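Local coordinates for protein Alpha/beta hydrolase (Novosphingobium aromaticivorans, PDB 3BWX) that is probably a hydrolase of the alpha/beta-hydrolase fold, with calcium ions bound in the crystal, at residues Q148-E153 with L162-G167; R184-V187 with R193-F196. The protein carries 1 engineered substitution. All coordinates share one frame; numbering follows the deposited sequence.

Contact 1 of 2, residues Q148-E153 with L162-G167; sequences QGRNFE and LQESSG. With EDO (1,2-ethanediol), chain O.
Glu164 OE1 accepts a weak hydrogen bond from Arg150 NH1 at 3.5 Å, the charged link of a long salt bridge between the loop leading into strand 151-152 and the C-terminal part of helix 155-166. The N-H...O angle of 143° shows that the donor does not aim squarely at the oxygen. OE1 nevertheless lies at the edge of the guanidinium, in its plane, while the carboxylate is turned 33° against that plane. The two chains cross at about a right angle: Arg150 bends about its CG-CD bond (chi3 95°), whereas Glu164, its CG anti to the backbone N, runs out straight from the helix. Long, flexible, charged chains suit this exposed position, but a long bridge at the surface is probably weak, and since both residues also touch a crystal neighbour, packing may influence their pose.

One face of the guanidinium is covered by Phe152, whose CZ sits 3.9 Å above the plane, toward the rim. The ring itself is buried, packed on Ala158 and Ala161, where short alanine side chains let it come close to the helix; it thus lies between apolar packing on the helix and a charged group at the surface.

An ethanediol, probably from the crystallisation liquor, lies between Arg150 and Ser165. Its O2 lies 2.9 Å from Ser165 OG, a hydrogen-bonding distance, and its O1 is 3.3 Å from Arg150 CD, near the guanidinium edge. Before the arginine, Gly149 adopts a positive phi that glycine accepts easily, and its carbonyl receives a weak bond from Asn151 ND2. Leu162 packs on Tyr181 and Ala182 of helix 175-185. The arrangement is consistent with the largely helical cap that alpha/beta hydrolases commonly insert between core strands, here between 122-128 and 230-235.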
loop_
_atom_site.group_PDB
_atom_site.type_symbol
_atom_site.label_atom_id
_atom_site.label_comp_id
_atom_site.label_asym_id
_atom_site.label_seq_id
_atom_site.Cartn_x
_atom_site.Cartn_y
_atom_site.Cartn_z
ATOM N N GLN A 148 1.013 -18.874 -2.208
ATOM C CA GLN A 148 0.304 -20.178 -2.210
ATOM C C GLN A 148 -0.060 -20.606 -3.623
ATOM O O GLN A 148 -0.135 -21.799 -3.936
ATOM C CB GLN A 148 -0.915 -20.174 -1.299
ATOM C CG GLN A 148 -0.552 -20.518 0.149
ATOM N N GLY A 149 -0.253 -19.636 -4.492
ATOM C CA GLY A 149 -0.066 -19.880 -5.915
ATOM C C GLY A 149 -1.302 -20.330 -6.667
ATOM O O GLY A 149 -1.194 -20.810 -7.814
ATOM N N ARG A 150 -2.479 -20.153 -6.072
ATOM C CA ARG A 150 -3.712 -20.497 -6.818
ATOM C C ARG A 150 -3.856 -19.664 -8.072
ATOM O O ARG A 150 -3.570 -18.481 -8.062
ATOM C CB ARG A 150 -4.950 -20.372 -5.957
ATOM C CG ARG A 150 -5.379 -21.709 -5.337
ATOM C CD ARG A 150 -6.701 -21.598 -4.565
ATOM N NE ARG A 150 -7.892 -21.962 -5.337
ATOM C CZ ARG A 150 -9.146 -21.819 -4.898
ATOM N NH1 ARG A 150 -9.397 -21.321 -3.691
ATOM N NH2 ARG A 150 -10.163 -22.197 -5.658
ATOM N N ASN A 151 -4.323 -20.296 -9.153
ATOM C CA ASN A 151 -4.527 -19.618 -10.428
ATOM C C ASN A 151 -5.827 -20.147 -11.062
ATOM O O ASN A 151 -6.305 -21.217 -10.672
ATOM C CB ASN A 151 -3.344 -19.809 -11.360
ATOM C CG ASN A 151 -3.093 -21.264 -11.700
ATOM O OD1 ASN A 151 -3.694 -21.799 -12.589
ATOM N ND2 ASN A 151 -2.206 -21.915 -10.936
ATOM N N PHE A 152 -6.357 -19.394 -12.037
ATOM C CA PHE A 152 -7.731 -19.602 -12.533
ATOM C C PHE A 152 -7.850 -19.484 -14.014
ATOM O O PHE A 152 -7.054 -18.762 -14.621
ATOM C CB PHE A 152 -8.651 -18.584 -11.877
ATOM C CG PHE A 152 -8.557 -18.606 -10.388
ATOM C CD1 PHE A 152 -9.319 -19.490 -9.650
ATOM C CD2 PHE A 152 -7.658 -17.808 -9.724
ATOM C CE1 PHE A 152 -9.192 -19.561 -8.267
ATOM C CE2 PHE A 152 -7.512 -17.886 -8.343
ATOM C CZ PHE A 152 -8.289 -18.764 -7.627
ATOM N N GLU A 153 -8.853 -20.161 -14.587
ATOM C CA GLU A 153 -9.140 -20.028 -16.022
ATOM C C GLU A 153 -9.905 -18.768 -16.326
ATOM O O GLU A 153 -9.743 -18.207 -17.397
ATOM C CB GLU A 153 -9.896 -21.250 -16.604
ATOM C CG GLU A 153 -9.985 -21.212 -18.171
ATOM C CD GLU A 153 -10.250 -22.556 -18.849
ATOM O OE1 GLU A 153 -11.446 -22.923 -18.942
ATOM O OE2 GLU A 153 -9.273 -23.221 -19.356
ATOM N N LEU A 162 -11.631 -15.224 -4.252
ATOM C CA LEU A 162 -11.283 -14.117 -3.375
ATOM C C LEU A 162 -12.369 -13.856 -2.374
ATOM O O LEU A 162 -12.087 -13.659 -1.192
ATOM C CB LEU A 162 -10.956 -12.873 -4.198
ATOM C CG LEU A 162 -9.684 -12.924 -5.070
ATOM C CD1 LEU A 162 -9.584 -11.702 -5.987
ATOM C CD2 LEU A 162 -8.402 -13.090 -4.227
ATOM N N GLN A 163 -13.621 -13.905 -2.805
ATOM C CA GLN A 163 -14.745 -13.778 -1.884
ATOM C C GLN A 163 -14.748 -14.892 -0.823
ATOM O O GLN A 163 -15.101 -14.636 0.341
ATOM C CB GLN A 163 -16.023 -13.836 -2.684
ATOM C CG GLN A 163 -17.260 -13.609 -1.891
ATOM C CD GLN A 163 -18.473 -13.801 -2.753
ATOM O OE1 GLN A 163 -18.442 -14.616 -3.693
ATOM N NE2 GLN A 163 -19.535 -13.045 -2.475
ATOM N N GLU A 164 -14.372 -16.115 -1.237
ATOM C CA GLU A 164 -14.337 -17.247 -0.310
ATOM C C GLU A 164 -13.378 -16.927 0.835
ATOM O O GLU A 164 -13.682 -17.307 1.971
ATOM C CB GLU A 164 -13.857 -18.502 -1.036
ATOM C CG GLU A 164 -13.621 -19.786 -0.187
ATOM C CD GLU A 164 -13.042 -20.935 -1.041
ATOM O OE1 GLU A 164 -11.824 -20.976 -1.218
ATOM O OE2 GLU A 164 -13.806 -21.785 -1.505
ATOM N N SER A 165 -12.245 -16.289 0.577
ATOM C CA SER A 165 -11.282 -16.022 1.666
ATOM C C SER A 165 -11.391 -14.647 2.302
ATOM O O SER A 165 -10.969 -14.455 3.423
ATOM C CB SER A 165 -9.875 -16.301 1.203
ATOM O OG SER A 165 -9.459 -15.269 0.317
ATOM N N SER A 166 -11.956 -13.686 1.595
ATOM C CA SER A 166 -12.039 -12.309 2.104
ATOM C C SER A 166 -13.449 -11.744 2.261
ATOM O O SER A 166 -13.631 -10.569 2.566
ATOM C CB SER A 166 -11.257 -11.394 1.178
ATOM O OG SER A 166 -9.902 -11.791 1.146
ATOM N N GLY A 167 -14.456 -12.581 2.068
ATOM C CA GLY A 167 -15.851 -12.179 2.276
ATOM C C GLY A 167 -16.129 -11.686 3.683
ATOM O O GLY A 167 -17.105 -10.946 3.904
HETATM C C1 EDO O . -6.545 -18.001 -3.230
HETATM O O1 EDO O . -6.762 -19.110 -2.347
HETATM C C2 EDO O . -7.780 -17.095 -3.269
HETATM O O2 EDO O . -8.159 -16.607 -1.966
#

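Contact 2 of 2, residues R184-V187 with R193-F196; sequences RIMV and RIAF
The strand parts of 184-187 and 193-196 pair antiparallel: Val187 and Ala195 form a hydrogen-bonded pair, Met186 and Phe196 the adjoining non-hydrogen-bonded one, in the hairpin of strands 186-188 and 194-196. Val187 N donates to Ala195 O at 2.8 Å, and Ala195 N returns a bond to Val187 O at 3.0 Å. Two CA-H...O contacts, Ile194 CA to Val187 O and Phe196 CA to Ile185 O, add weaker links between the two segments.

Met186, a selenomethionine here, is the first residue after helix 175-185 to leave helical geometry, and it lays its side chain over the Phe196 ring. A bend at the selenium (chi3 72°) brings CE over the ring centre, 3.8 Å from the centroid and only 10° off the normal, a CH-pi contact. The selenium stands over the same face at 4.3 Å, giving a Met-aromatic contact. Nearer the backbone, Met186 CB meets Ile194 CG2 at 3.9 Å, so a flexible unbranched chain can follow both the flat ring and the branched aliphatic side chain. Ile185 lies side by side with Phe196, its CD1 4.1 Å from CE1.

Helix 155-166 meets this apolar group through Trp155, Ala158 and Leu162. The chemistry thus divides the work: directional backbone bonds fix the strand register, while dispersion between the methionine end, methyl groups and ring probably holds the side chains of the two strands together.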
loop_
_atom_site.group_PDB
_atom_site.type_symbol
_atom_site.label_atom_id
_atom_site.label_comp_id
_atom_site.label_asym_id
_atom_site.label_seq_id
_atom_site.Cartn_x
_atom_site.Cartn_y
_atom_site.Cartn_z
ATOM N N ARG A 184 -7.268 -5.748 -9.805
ATOM C CA ARG A 184 -6.192 -4.965 -9.205
ATOM C C ARG A 184 -5.036 -5.790 -8.660
ATOM O O ARG A 184 -3.881 -5.310 -8.649
ATOM C CB ARG A 184 -6.698 -4.063 -8.089
ATOM C CG ARG A 184 -7.595 -2.958 -8.544
ATOM C CD ARG A 184 -8.162 -2.170 -7.419
ATOM N NE ARG A 184 -9.016 -1.148 -7.933
ATOM C CZ ARG A 184 -9.618 -0.215 -7.198
ATOM N NH1 ARG A 184 -9.572 -0.251 -5.873
ATOM N NH2 ARG A 184 -10.376 0.683 -7.799
ATOM N N ILE A 185 -5.318 -7.021 -8.223
ATOM C CA ILE A 185 -4.329 -7.829 -7.529
ATOM C C ILE A 185 -3.855 -9.055 -8.322
ATOM O O ILE A 185 -2.878 -9.711 -7.953
ATOM C CB ILE A 185 -4.831 -8.181 -6.105
ATOM C CG1 ILE A 185 -5.898 -9.277 -6.093
ATOM C CG2 ILE A 185 -5.337 -6.903 -5.394
ATOM C CD1 ILE A 185 -6.351 -9.564 -4.647
HETATM N N MSE A 186 -4.553 -9.347 -9.425
HETATM C CA MSE A 186 -4.240 -10.494 -10.250
HETATM C C MSE A 186 -4.107 -10.044 -11.685
HETATM O O MSE A 186 -4.538 -8.970 -12.067
HETATM C CB MSE A 186 -5.306 -11.616 -10.124
HETATM C CG MSE A 186 -5.722 -11.927 -8.730
HETATM SE SE MSE A 186 -6.863 -13.466 -8.609
HETATM C CE MSE A 186 -5.539 -14.773 -8.975
ATOM N N VAL A 187 -3.543 -10.915 -12.498
ATOM C CA VAL A 187 -3.269 -10.602 -13.905
ATOM C C VAL A 187 -3.431 -11.850 -14.770
ATOM O O VAL A 187 -3.158 -12.956 -14.336
ATOM C CB VAL A 187 -1.855 -9.990 -14.041
ATOM C CG1 VAL A 187 -0.786 -11.015 -13.749
ATOM C CG2 VAL A 187 -1.656 -9.471 -15.444
ATOM N N ARG A 193 -3.557 -18.167 -17.711
ATOM C CA ARG A 193 -4.200 -18.316 -16.427
ATOM C C ARG A 193 -4.143 -16.994 -15.669
ATOM O O ARG A 193 -3.247 -16.189 -15.846
ATOM C CB ARG A 193 -3.526 -19.369 -15.550
ATOM C CG ARG A 193 -3.462 -20.791 -16.105
ATOM C CD ARG A 193 -4.828 -21.486 -16.080
ATOM N NE ARG A 193 -5.262 -21.867 -14.726
ATOM C CZ ARG A 193 -6.296 -22.643 -14.464
ATOM N NH1 ARG A 193 -7.050 -23.141 -15.440
ATOM N NH2 ARG A 193 -6.617 -22.937 -13.220
ATOM N N ILE A 194 -5.117 -16.797 -14.812
ATOM C CA ILE A 194 -5.172 -15.616 -13.981
ATOM C C ILE A 194 -4.501 -15.927 -12.665
ATOM O O ILE A 194 -4.879 -16.859 -11.984
ATOM C CB ILE A 194 -6.638 -15.229 -13.768
ATOM C CG1 ILE A 194 -7.261 -14.733 -15.096
ATOM C CG2 ILE A 194 -6.764 -14.144 -12.653
ATOM C CD1 ILE A 194 -8.734 -14.970 -15.208
ATOM N N ALA A 195 -3.503 -15.122 -12.297
ATOM C CA ALA A 195 -2.708 -15.417 -11.135
ATOM C C ALA A 195 -2.397 -14.118 -10.393
ATOM O O ALA A 195 -2.555 -13.038 -10.928
ATOM C CB ALA A 195 -1.422 -16.115 -11.556
ATOM N N PHE A 196 -2.009 -14.229 -9.136
ATOM C CA PHE A 196 -1.632 -13.048 -8.364
ATOM C C PHE A 196 -0.404 -12.382 -9.018
ATOM O O PHE A 196 0.512 -13.049 -9.521
ATOM C CB PHE A 196 -1.400 -13.386 -6.890
ATOM C CG PHE A 196 -2.654 -13.817 -6.208
ATOM C CD1 PHE A 196 -3.607 -12.867 -5.761
ATOM C CD2 PHE A 196 -2.971 -15.187 -6.132
ATOM C CE1 PHE A 196 -4.797 -13.282 -5.180
ATOM C CE2 PHE A 196 -4.145 -15.601 -5.567
ATOM C CZ PHE A 196 -5.081 -14.643 -5.080
#

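In the fold
Contacts 1 and 2 lie about 10 Å apart between centres and share a three-stranded antiparallel sheet, in which strand 194-196 runs between 151-152 and 186-188. The first strand is tied to the middle one by Ile194 N, 2.8 Å from Phe152 O, and by Arg193 NE, 2.7 Å from Asn151 OD1, both probable hydrogen bonds. Helix 155-166 contributes Glu164 to contact 1 and packs on the apolar side chains of contact 2, while helix 175-185 leads into the latter. At the start of contact 2, Arg184 forms salt bridges with Glu46, Asp47 and Asp270, which probably tie this region to the core. Both contacts lie away from the calcium site at Pro205 and Ala208.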